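Local atomic coordinates of uncharacterized protein (Acinetobacter baumannii, PDB entry 4L3U), a protein that is of unknown function but belongs to the DUF4844 family and folds as a mainly helical monomer without strands. Residues Gly41-Ser45 and Ala46-Ser50. Sequence-based numbering, arbitrary orientation.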
# COMPACT_ATOMS: atom_id res chain seq x y z
N GLY A 41 -11.62 11.72 -0.85
CA GLY A 41 -10.80 11.29 -1.97
C GLY A 41 -9.75 12.32 -2.34
O GLY A 41 -9.83 13.47 -1.91
N VAL A 42 -8.77 11.90 -3.12
CA VAL A 42 -7.72 12.80 -3.57
C VAL A 42 -8.27 13.66 -4.70
O VAL A 42 -8.70 13.14 -5.73
CB VAL A 42 -6.47 12.04 -4.05
CG1 VAL A 42 -5.44 12.99 -4.64
CG2 VAL A 42 -5.87 11.26 -2.91
N GLN A 43 -8.25 14.97 -4.49
CA GLN A 43 -8.83 15.91 -5.44
C GLN A 43 -7.91 16.18 -6.63
O GLN A 43 -8.36 16.16 -7.78
CB GLN A 43 -9.18 17.22 -4.74
CG GLN A 43 -10.58 17.24 -4.13
CD GLN A 43 -10.92 15.97 -3.37
OE1 GLN A 43 -11.32 14.97 -3.96
NE2 GLN A 43 -10.77 16.02 -2.05
N ASN A 44 -6.63 16.41 -6.38
CA ASN A 44 -5.68 16.64 -7.47
C ASN A 44 -5.56 15.39 -8.33
O ASN A 44 -5.01 14.37 -7.89
CB ASN A 44 -4.32 17.06 -6.93
CG ASN A 44 -3.40 17.57 -8.02
OD1 ASN A 44 -2.65 16.81 -8.62
ND2 ASN A 44 -3.46 18.87 -8.28
N SER A 45 -6.08 15.47 -9.55
CA SER A 45 -6.15 14.31 -10.43
C SER A 45 -4.77 13.77 -10.78
O SER A 45 -4.58 12.56 -10.90
CB SER A 45 -6.88 14.67 -11.72
OG SER A 45 -6.86 13.57 -12.61
N ALA A 46 -3.82 14.67 -10.96
CA ALA A 46 -2.45 14.28 -11.26
C ALA A 46 -1.92 13.48 -10.08
O ALA A 46 -1.26 12.46 -10.26
CB ALA A 46 -1.59 15.50 -11.51
N LEU A 47 -2.22 13.95 -8.87
CA LEU A 47 -1.73 13.31 -7.66
C LEU A 47 -2.39 11.96 -7.44
O LEU A 47 -1.72 10.99 -7.09
CB LEU A 47 -1.96 14.21 -6.45
CG LEU A 47 -1.38 13.68 -5.13
CD1 LEU A 47 0.13 13.58 -5.19
CD2 LEU A 47 -1.80 14.59 -3.99
N ARG A 48 -3.71 11.89 -7.63
CA ARG A 48 -4.43 10.64 -7.41
C ARG A 48 -3.91 9.56 -8.34
O ARG A 48 -3.68 8.42 -7.92
CB ARG A 48 -5.93 10.81 -7.64
CG ARG A 48 -6.72 9.55 -7.31
CD ARG A 48 -8.17 9.61 -7.74
NE ARG A 48 -8.92 10.63 -7.00
CZ ARG A 48 -10.24 10.65 -6.89
NH1 ARG A 48 -10.98 9.70 -7.45
NH2 ARG A 48 -10.84 11.61 -6.21
N MSE A 49 -3.75 9.91 -9.60
CA MSE A 49 -3.25 8.98 -10.60
C MSE A 49 -1.84 8.52 -10.23
O MSE A 49 -1.51 7.33 -10.34
CB MSE A 49 -3.22 9.66 -11.95
CG MSE A 49 -2.87 8.74 -13.09
SE MSE A 49 -2.65 9.80 -14.68
CE MSE A 49 -4.43 10.62 -14.75
N SER A 50 -1.02 9.47 -9.81
CA SER A 50 0.34 9.19 -9.38
C SER A 50 0.35 8.20 -8.21
O SER A 50 1.24 7.36 -8.10
CB SER A 50 1.02 10.50 -8.98
OG SER A 50 2.39 10.31 -8.69
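Arg48 N and Leu47 N, two amides in the first turn of helix 45-68, are both taken up by Asn44, the N-cap of that helix. The loop residues 41-44 lead directly into the helix, whose first residue is Ser45, and the chain makes its first regular turns with Arg48 N bonded to Asn44 O (2.8 Å) and Met49 N to Ser45 O (3.1 Å). The side chain of Asn44 completes the cap. With CG anti to its own backbone nitrogen (chi1 -168°), the amide swings forward, beside its own carbonyl carbon, to the first turn, and OD1 receives Leu47 N at 2.9 Å through a lone pair in the carbonyl plane. The same oxygen lies 3.3 Å from Ala46 CB, and the Asn44 and Leu47 side chains cross at roughly a right angle.

One residue further on, Arg48 sends its side chain back to the loop. Its aliphatic part runs past Val42 in the opposing direction, Val42 CG1 resting 3.7 Å from Arg48 CB, while Leu47 CD2 meets that same methyl at 4.0 Å. A bend at chi3 (-65°) then brings the guanidinium side-on to the Val42 carbonyl. Beyond the two segments, Arg48 NH1 forms a salt bridge with Asp30, and Phe32 packs on both Val42 and Arg48, so the arginine ties the helix start to two parts of the preceding loop. Both gripping nitrogens share one acceptor, yet differently: Arg48 NE, 2.8 Å from Val42 O, uses an in-plane lone pair, whereas Arg48 NH2 approaches Val42 O at 2.7 Å from 43° above the carbonyl plane.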